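PDB 6VAP: thioesterase from Streptomyces sp. WAC02707, which probably hydrolyses unwanted acyl groups from the carrier proteins of borrelidin biosynthesis, acting as a type II (editing) thioesterase. Local coordinates for residues T38-V43 with V53-Y58; A120-A125 with A247-T252; D226-G231 with R239-G244. All blocks are in the same frame, centred on the assembly; numbering follows the deposited sequence.

Interaction 1. Residues T38-V43 with V53-Y58; sequences TFYHPV and VLAVQY
With chi1 at -74°, CG of Tyr40 lies beside its own backbone N and anti to the carbonyl carbon; this carries the ring away from strand 52-56, towards strand 26-30, and leaves the beta carbon to meet the strand: Tyr40 CB sits 4.0 Å from Ala55 CB. One turn further on, Val43 has CG1 anti to its backbone N (chi1 177°), and Val53 adopts nearly the same rotamer (178°). The two valines approach at about a right angle, with Val43 CG1 touching Val53 CG1 at 4.0 Å and Val53 CG2 at 4.1 Å. That second methyl is also against the backbone, since Val53 CG2 lies 3.9 Å from Val43 O. No hydrogen bond crosses the contact; it is carried by methyl and methylene groups, with one methyl resting against a backbone carbonyl.

Val53 and Ala55, two residues apart on strand 52-56, both direct their beta carbons at the start of helix 41-47, where Tyr40 occupies the N-cap position. Helix and strand belong to the beta-alpha-beta unit formed by strand 26-30, helix 41-47 and strand 52-56, part of the alpha/beta-hydrolase core, in which the helix covers one face of the two adjacent parallel strands. Accordingly Tyr40 also packs on Cys29 and Val43 on Leu27, while helix 239-250 reaches Val43 through Leu243.

The Tyr40 ring is bordered by its own segment. Phe39 CD2 stands 3.7 Å above the centre of one face of the Tyr40 ring, and Val43 CG2 lies in the ring plane at an edge. The buried phenol OH donates a hydrogen bond to Leu30 O, at the end of strand 26-30; the same side chain touches residues of the probable nucleophile elbow.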
loop_
_atom_site.group_PDB
_atom_site.type_symbol
_atom_site.label_atom_id
_atom_site.label_comp_id
_atom_site.label_asym_id
_atom_site.label_seq_id
_atom_site.Cartn_x
_atom_site.Cartn_y
_atom_site.Cartn_z
ATOM N N THR A 38 -11.082 -5.117 0.639
ATOM C CA THR A 38 -12.298 -4.527 0.094
ATOM C C THR A 38 -12.164 -3.019 -0.097
ATOM O O THR A 38 -12.930 -2.424 -0.865
ATOM C CB THR A 38 -13.491 -4.831 1.011
ATOM O OG1 THR A 38 -13.140 -4.558 2.378
ATOM C CG2 THR A 38 -13.896 -6.271 0.895
ATOM N N PHE A 39 -11.238 -2.382 0.622
ATOM C CA PHE A 39 -11.010 -0.949 0.454
ATOM C C PHE A 39 -10.728 -0.591 -1.004
ATOM O O PHE A 39 -11.083 0.500 -1.470
ATOM C CB PHE A 39 -9.838 -0.521 1.335
ATOM C CG PHE A 39 -9.426 0.899 1.148
ATOM C CD1 PHE A 39 -10.145 1.933 1.741
ATOM C CD2 PHE A 39 -8.300 1.217 0.420
ATOM C CE1 PHE A 39 -9.747 3.244 1.578
ATOM C CE2 PHE A 39 -7.910 2.518 0.269
ATOM C CZ PHE A 39 -8.630 3.535 0.824
ATOM N N TYR A 40 -10.104 -1.496 -1.755
ATOM C CA TYR A 40 -9.727 -1.220 -3.138
ATOM C C TYR A 40 -10.748 -1.663 -4.176
ATOM O O TYR A 40 -10.456 -1.632 -5.377
ATOM C CB TYR A 40 -8.391 -1.862 -3.427
ATOM C CG TYR A 40 -7.253 -1.118 -2.774
ATOM C CD1 TYR A 40 -6.885 0.134 -3.229
ATOM C CD2 TYR A 40 -6.531 -1.682 -1.714
ATOM C CE1 TYR A 40 -5.793 0.841 -2.642
ATOM C CE2 TYR A 40 -5.507 -0.985 -1.099
ATOM C CZ TYR A 40 -5.139 0.252 -1.564
ATOM O OH TYR A 40 -4.089 0.909 -1.031
ATOM N N HIS A 41 -11.950 -2.027 -3.751
ATOM C CA HIS A 41 -12.985 -2.376 -4.722
ATOM C C HIS A 41 -13.271 -1.250 -5.712
ATOM O O HIS A 41 -13.382 -1.529 -6.919
ATOM C CB HIS A 41 -14.270 -2.781 -3.991
ATOM C CG HIS A 41 -14.995 -3.922 -4.631
ATOM N ND1 HIS A 41 -15.395 -5.040 -3.929
ATOM C CD2 HIS A 41 -15.402 -4.106 -5.908
ATOM C CE1 HIS A 41 -16.021 -5.864 -4.752
ATOM N NE2 HIS A 41 -16.043 -5.318 -5.956
ATOM N N PRO A 42 -13.346 0.012 -5.311
ATOM C CA PRO A 42 -13.508 1.080 -6.316
ATOM C C PRO A 42 -12.402 1.131 -7.364
ATOM O O PRO A 42 -12.669 1.423 -8.539
ATOM C CB PRO A 42 -13.532 2.351 -5.468
ATOM C CG PRO A 42 -13.917 1.919 -4.092
ATOM C CD PRO A 42 -13.275 0.534 -3.940
ATOM N N VAL A 43 -11.160 0.843 -6.985
ATOM C CA VAL A 43 -10.080 0.815 -7.975
ATOM C C VAL A 43 -10.315 -0.319 -8.983
ATOM O O VAL A 43 -10.259 -0.145 -10.210
ATOM C CB VAL A 43 -8.717 0.679 -7.267
ATOM C CG1 VAL A 43 -7.604 0.567 -8.299
ATOM C CG2 VAL A 43 -8.498 1.834 -6.346
ATOM N N VAL A 53 -6.548 -5.549 -11.223
ATOM C CA VAL A 53 -6.372 -4.974 -9.894
ATOM C C VAL A 53 -6.361 -6.096 -8.870
ATOM O O VAL A 53 -7.322 -6.859 -8.767
ATOM C CB VAL A 53 -7.481 -3.965 -9.572
ATOM C CG1 VAL A 53 -7.287 -3.413 -8.153
ATOM C CG2 VAL A 53 -7.494 -2.825 -10.609
ATOM N N LEU A 54 -5.294 -6.185 -8.094
ATOM C CA LEU A 54 -5.134 -7.219 -7.083
ATOM C C LEU A 54 -5.054 -6.525 -5.735
ATOM O O LEU A 54 -4.166 -5.691 -5.511
ATOM C CB LEU A 54 -3.884 -8.051 -7.330
ATOM C CG LEU A 54 -3.846 -8.778 -8.672
ATOM C CD1 LEU A 54 -2.547 -9.590 -8.776
ATOM C CD2 LEU A 54 -5.040 -9.699 -8.829
ATOM N N ALA A 55 -5.956 -6.881 -4.829
ATOM C CA ALA A 55 -6.043 -6.232 -3.532
ATOM C C ALA A 55 -5.612 -7.233 -2.466
ATOM O O ALA A 55 -6.053 -8.389 -2.465
ATOM C CB ALA A 55 -7.453 -5.701 -3.287
ATOM N N VAL A 56 -4.744 -6.803 -1.576
ATOM C CA VAL A 56 -4.156 -7.710 -0.600
ATOM C C VAL A 56 -4.985 -7.684 0.676
ATOM O O VAL A 56 -5.314 -6.621 1.205
ATOM C CB VAL A 56 -2.687 -7.337 -0.332
ATOM C CG1 VAL A 56 -2.060 -8.249 0.682
ATOM C CG2 VAL A 56 -1.903 -7.381 -1.670
ATOM N N GLN A 57 -5.282 -8.856 1.187
ATOM C CA GLN A 57 -5.953 -9.044 2.464
ATOM C C GLN A 57 -4.935 -9.532 3.475
ATOM O O GLN A 57 -4.505 -10.679 3.411
ATOM C CB GLN A 57 -7.090 -10.056 2.311
ATOM C CG GLN A 57 -7.908 -10.283 3.568
ATOM C CD GLN A 57 -9.044 -9.280 3.710
ATOM O OE1 GLN A 57 -8.823 -8.097 3.681
ATOM N NE2 GLN A 57 -10.254 -9.765 3.909
ATOM N N TYR A 58 -4.610 -8.708 4.454
ATOM C CA TYR A 58 -3.679 -9.135 5.488
ATOM C C TYR A 58 -4.372 -10.071 6.484
ATOM O O TYR A 58 -5.591 -10.015 6.663
ATOM C CB TYR A 58 -3.115 -7.942 6.244
ATOM C CG TYR A 58 -2.633 -6.793 5.397
ATOM C CD1 TYR A 58 -1.805 -7.002 4.303
ATOM C CD2 TYR A 58 -3.000 -5.485 5.702
ATOM C CE1 TYR A 58 -1.347 -5.940 3.549
ATOM C CE2 TYR A 58 -2.532 -4.440 4.994
ATOM C CZ TYR A 58 -1.707 -4.654 3.899
ATOM O OH TYR A 58 -1.276 -3.544 3.181
#

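Interaction 2. Residues A120-A125 with A247-T252; sequences ALLVSA and AEHLRT
His249 meets Ala120 and Leu122 with its imidazole ring, the former close to ND1 and the latter near CD2. The ring is carried there by a chi1 of -87°, rotated somewhat beyond the -60° stagger, and a chi2 of -90°, which turns the imidazole plane roughly square to the CA-CB-CG plane. The contact with Ala120 is tight: its CB lies 3.3 Å from His249 ND1 and 3.9 Å from His249 CG, approaching the ring obliquely. Leu122, two residues along the strand and facing the same way, comes in obliquely too, its CD2 at 4.2 Å from His249 CD2. Its chi2 of 115° is displaced from any staggered value, an unusual twist of the two methyls.

No hydrogen bond links the two segments. NE2 of the imidazole is satisfied outside the contact, by His197 ND1; His197 in turn bonds through NE2 to Asp226, so that a short chain of hydrogen-bonded side chains runs from the helix to the last strand.

A Schellman motif terminates the helix around Arg251, which takes a positive phi; Thr252 N returns to Ala247 O at 2.9 Å, accompanied by a weak bond from Arg251 N to Glu248 O at 3.3 Å.

The final turn of helix 239-250 is thus laid against the beginning of strand 120-124, which runs in the parallel part of the mixed sheet, between strands 92-97 and 196-201; Leu250 extends the packing to Ala93, and helix 99-113 covers Leu121 and Val123.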
loop_
_atom_site.group_PDB
_atom_site.type_symbol
_atom_site.label_atom_id
_atom_site.label_comp_id
_atom_site.label_asym_id
_atom_site.label_seq_id
_atom_site.Cartn_x
_atom_site.Cartn_y
_atom_site.Cartn_z
ATOM N N ALA A 120 5.574 1.097 -11.991
ATOM C CA ALA A 120 5.590 2.223 -11.081
ATOM C C ALA A 120 5.413 1.710 -9.663
ATOM O O ALA A 120 4.833 0.638 -9.446
ATOM C CB ALA A 120 4.491 3.221 -11.437
ATOM N N LEU A 121 5.928 2.493 -8.700
ATOM C CA LEU A 121 5.603 2.342 -7.286
ATOM C C LEU A 121 4.850 3.615 -6.885
ATOM O O LEU A 121 5.430 4.711 -6.896
ATOM C CB LEU A 121 6.862 2.140 -6.458
ATOM C CG LEU A 121 6.647 2.225 -4.965
ATOM C CD1 LEU A 121 5.613 1.176 -4.516
ATOM C CD2 LEU A 121 7.967 2.083 -4.204
ATOM N N LEU A 122 3.541 3.496 -6.586
ATOM C CA LEU A 122 2.706 4.614 -6.145
ATOM C C LEU A 122 2.538 4.518 -4.630
ATOM O O LEU A 122 2.119 3.481 -4.098
ATOM C CB LEU A 122 1.348 4.609 -6.844
ATOM C CG LEU A 122 1.435 4.860 -8.343
ATOM C CD1 LEU A 122 0.964 3.633 -9.145
ATOM C CD2 LEU A 122 0.591 6.058 -8.700
ATOM N N VAL A 123 2.924 5.575 -3.930
ATOM C CA VAL A 123 2.938 5.589 -2.473
ATOM C C VAL A 123 2.181 6.813 -1.986
ATOM O O VAL A 123 2.446 7.935 -2.417
ATOM C CB VAL A 123 4.367 5.598 -1.917
ATOM C CG1 VAL A 123 4.985 4.176 -2.071
ATOM C CG2 VAL A 123 5.180 6.575 -2.667
ATOM N N SER A 124 1.211 6.592 -1.120
ATOM C CA SER A 124 0.275 7.618 -0.709
ATOM C C SER A 124 0.379 7.786 0.793
ATOM O O SER A 124 0.335 6.792 1.514
ATOM C CB SER A 124 -1.160 7.192 -1.090
ATOM O OG SER A 124 -2.110 7.871 -0.315
ATOM N N ALA A 125 0.454 9.033 1.246
ATOM C CA ALA A 125 0.331 9.433 2.634
ATOM C C ALA A 125 1.293 8.657 3.521
ATOM O O ALA A 125 0.904 7.984 4.462
ATOM C CB ALA A 125 -1.118 9.278 3.100
ATOM N N ALA A 247 -3.987 5.144 -13.865
ATOM C CA ALA A 247 -4.203 4.692 -15.234
ATOM C C ALA A 247 -3.127 5.235 -16.155
ATOM O O ALA A 247 -2.666 4.529 -17.056
ATOM C CB ALA A 247 -5.597 5.119 -15.697
ATOM N N GLU A 248 -2.714 6.490 -15.954
ATOM C CA GLU A 248 -1.649 7.046 -16.783
ATOM C C GLU A 248 -0.375 6.217 -16.654
ATOM O O GLU A 248 0.326 5.972 -17.646
ATOM C CB GLU A 248 -1.386 8.501 -16.388
ATOM C CG GLU A 248 -0.401 9.233 -17.299
ATOM C CD GLU A 248 -0.886 9.321 -18.736
ATOM O OE1 GLU A 248 -2.066 9.670 -18.948
ATOM O OE2 GLU A 248 -0.086 9.034 -19.652
ATOM N N HIS A 249 -0.053 5.762 -15.441
ATOM C CA HIS A 249 1.179 4.991 -15.263
ATOM C C HIS A 249 1.118 3.632 -15.950
ATOM O O HIS A 249 2.141 3.134 -16.442
ATOM C CB HIS A 249 1.468 4.811 -13.776
ATOM C CG HIS A 249 2.254 5.937 -13.178
ATOM N ND1 HIS A 249 3.633 5.945 -13.147
ATOM C CD2 HIS A 249 1.855 7.106 -12.616
ATOM C CE1 HIS A 249 4.049 7.060 -12.567
ATOM N NE2 HIS A 249 2.992 7.783 -12.242
ATOM N N LEU A 250 -0.065 3.029 -16.010
ATOM C CA LEU A 250 -0.234 1.721 -16.620
ATOM C C LEU A 250 -0.737 1.791 -18.053
ATOM O O LEU A 250 -1.052 0.750 -18.632
ATOM C CB LEU A 250 -1.184 0.870 -15.780
ATOM C CG LEU A 250 -0.694 0.584 -14.365
ATOM C CD1 LEU A 250 -1.811 0.054 -13.504
ATOM C CD2 LEU A 250 0.470 -0.379 -14.393
ATOM N N ARG A 251 -0.781 2.981 -18.649
ATOM C CA ARG A 251 -1.114 3.142 -20.068
ATOM C C ARG A 251 -2.545 2.676 -20.355
ATOM O O ARG A 251 -2.814 1.952 -21.319
ATOM C CB ARG A 251 -0.111 2.407 -20.968
ATOM C CG ARG A 251 1.350 2.613 -20.585
ATOM C CD ARG A 251 1.812 4.033 -20.875
ATOM N NE ARG A 251 2.696 4.547 -19.830
ATOM C CZ ARG A 251 2.795 5.828 -19.480
ATOM N NH1 ARG A 251 2.065 6.753 -20.090
ATOM N NH2 ARG A 251 3.631 6.186 -18.512
ATOM N N THR A 252 -3.478 3.115 -19.512
ATOM C CA THR A 252 -4.882 2.753 -19.641
ATOM C C THR A 252 -5.745 3.980 -19.352
ATOM O O THR A 252 -5.247 5.080 -19.083
ATOM C CB THR A 252 -5.263 1.616 -18.682
ATOM O OG1 THR A 252 -5.123 2.066 -17.323
ATOM C CG2 THR A 252 -4.380 0.400 -18.903
#

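Interaction 3. Residues D226-G231 with R239-G244; sequences DTFAGG and RDAILG
Phe228, the last residue of strand 223-228, points its ring at the first turns of helix 239-250 and contributes the largest buried surface of the contact. Its far end does the touching. Ala241 CB lies at the ring edge, near the plane, 4.4 Å from Phe228 CE2, whereas Ile242 approaches obliquely, with CG1 at 4.2 Å from Phe228 CZ.

The two helix residues arrive differently. Ala241 aims its beta carbon at the strand from the more exposed flank of the helix. Ile242 sets out to one side, and a chi1 of -64° places CG1 anti to its carbonyl carbon; the gamma methylene, part of an extended branch, then brushes the ring. The backbones stay well apart, with 9.7 Å between Phe228 CA and Ala241 CA, and the phenyl group bridges the distance. Contact is purely apolar, and two further rings pack on that of Phe228: Tyr234 stacks on it and His238 meets it edge-to-face. Tyr234 also touches Ile242, while Ile245, one turn further along the helix, extends the packing to Phe228 and Asp226.

Beyond the strand the chain turns through Gly230, whose backbone angles would press a beta carbon against the preceding carbonyl O; its N is held by Asp202 OD1. This connection from the last strand to the last helix is where alpha/beta hydrolases carry their catalytic histidine, and His232, which directly follows Gly231, is probably that residue here, forming a putative catalytic triad with Ser98 and Asp204.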
loop_
_atom_site.group_PDB
_atom_site.type_symbol
_atom_site.label_atom_id
_atom_site.label_comp_id
_atom_site.label_asym_id
_atom_site.label_seq_id
_atom_site.Cartn_x
_atom_site.Cartn_y
_atom_site.Cartn_z
ATOM N N ASP A 226 2.661 14.495 -6.099
ATOM C CA ASP A 226 1.410 15.223 -6.287
ATOM C C ASP A 226 0.791 15.454 -4.920
ATOM O O ASP A 226 0.688 14.507 -4.134
ATOM C CB ASP A 226 0.404 14.460 -7.169
ATOM C CG ASP A 226 0.588 14.743 -8.645
ATOM O OD1 ASP A 226 0.547 15.938 -9.042
ATOM O OD2 ASP A 226 0.739 13.782 -9.423
ATOM N N THR A 227 0.402 16.695 -4.639
ATOM C CA THR A 227 -0.206 17.084 -3.376
ATOM C C THR A 227 -1.682 17.360 -3.610
ATOM O O THR A 227 -2.070 17.952 -4.626
ATOM C CB THR A 227 0.495 18.333 -2.797
ATOM O OG1 THR A 227 1.913 18.064 -2.743
ATOM C CG2 THR A 227 -0.042 18.665 -1.473
ATOM N N PHE A 228 -2.493 16.980 -2.637
ATOM C CA PHE A 228 -3.937 17.136 -2.706
ATOM C C PHE A 228 -4.464 17.886 -1.484
ATOM O O PHE A 228 -3.897 17.796 -0.381
ATOM C CB PHE A 228 -4.609 15.772 -2.794
ATOM C CG PHE A 228 -4.122 14.932 -3.942
ATOM C CD1 PHE A 228 -2.919 14.251 -3.846
ATOM C CD2 PHE A 228 -4.876 14.837 -5.142
ATOM C CE1 PHE A 228 -2.458 13.473 -4.951
ATOM C CE2 PHE A 228 -4.471 14.056 -6.163
ATOM C CZ PHE A 228 -3.218 13.363 -6.080
ATOM N N ALA A 229 -5.544 18.648 -1.691
ATOM C CA ALA A 229 -6.194 19.336 -0.577
ATOM C C ALA A 229 -6.839 18.286 0.326
ATOM O O ALA A 229 -7.849 17.676 -0.032
ATOM C CB ALA A 229 -7.210 20.359 -1.086
ATOM N N GLY A 230 -6.257 18.062 1.488
ATOM C CA GLY A 230 -6.826 17.179 2.477
ATOM C C GLY A 230 -5.736 16.611 3.367
ATOM O O GLY A 230 -4.558 16.991 3.292
ATOM N N GLY A 231 -6.165 15.689 4.219
ATOM C CA GLY A 231 -5.310 15.080 5.218
ATOM C C GLY A 231 -4.929 13.668 4.865
ATOM O O GLY A 231 -4.808 13.351 3.687
ATOM N N ARG A 239 -10.649 10.368 -5.418
ATOM C CA ARG A 239 -10.525 9.031 -5.992
ATOM C C ARG A 239 -10.338 9.108 -7.506
ATOM O O ARG A 239 -9.381 8.553 -8.071
ATOM C CB ARG A 239 -11.749 8.180 -5.655
ATOM C CG ARG A 239 -11.678 6.774 -6.233
ATOM C CD ARG A 239 -12.830 5.904 -5.701
ATOM N NE ARG A 239 -14.128 6.342 -6.197
ATOM C CZ ARG A 239 -15.128 6.770 -5.432
ATOM N NH1 ARG A 239 -16.268 7.139 -5.996
ATOM N NH2 ARG A 239 -14.998 6.837 -4.112
ATOM N N ASP A 240 -11.265 9.790 -8.190
ATOM C CA ASP A 240 -11.187 9.845 -9.647
ATOM C C ASP A 240 -9.843 10.403 -10.113
ATOM O O ASP A 240 -9.240 9.901 -11.072
ATOM C CB ASP A 240 -12.339 10.670 -10.198
ATOM C CG ASP A 240 -13.588 9.836 -10.406
ATOM O OD1 ASP A 240 -13.473 8.696 -10.917
ATOM O OD2 ASP A 240 -14.687 10.316 -10.053
ATOM N N ALA A 241 -9.333 11.424 -9.433
ATOM C CA ALA A 241 -8.026 11.949 -9.828
ATOM C C ALA A 241 -6.919 10.904 -9.635
ATOM O O ALA A 241 -6.036 10.734 -10.487
ATOM C CB ALA A 241 -7.707 13.211 -9.019
ATOM N N ILE A 242 -6.922 10.209 -8.507
ATOM C CA ILE A 242 -5.887 9.199 -8.289
ATOM C C ILE A 242 -6.016 8.047 -9.285
ATOM O O ILE A 242 -5.016 7.469 -9.729
ATOM C CB ILE A 242 -5.948 8.705 -6.839
ATOM C CG1 ILE A 242 -5.616 9.879 -5.902
ATOM C CG2 ILE A 242 -4.979 7.545 -6.644
ATOM C CD1 ILE A 242 -5.662 9.517 -4.440
ATOM N N LEU A 243 -7.246 7.670 -9.621
ATOM C CA LEU A 243 -7.454 6.625 -10.616
ATOM C C LEU A 243 -6.910 7.032 -11.981
ATOM O O LEU A 243 -6.340 6.194 -12.698
ATOM C CB LEU A 243 -8.937 6.285 -10.723
ATOM C CG LEU A 243 -9.620 5.807 -9.468
ATOM C CD1 LEU A 243 -11.149 5.676 -9.724
ATOM C CD2 LEU A 243 -9.046 4.487 -9.002
ATOM N N GLY A 244 -7.091 8.302 -12.363
ATOM C CA GLY A 244 -6.473 8.780 -13.587
ATOM C C GLY A 244 -4.953 8.799 -13.534
ATOM O O GLY A 244 -4.289 8.583 -14.545
#

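Followed from the N terminus, the chain first closes a short loop at interaction 1, within the beta-alpha-beta unit of strand 26-30, helix 41-47 and strand 52-56. Interaction 2 opens only later, at strand 120-124, and closes a long loop when the end of helix 239-250 returns to that strand. Interaction 3, 226-231 with 239-244, is nested inside this loop and ties the edge strand 223-228 to the start of the same helix. All three reach one sheet. Interactions 1 and 3 also touch, helix against helix, through Pro42 with Arg239 and Val43 with Leu243, so helices 41-47 and 239-250 pack together.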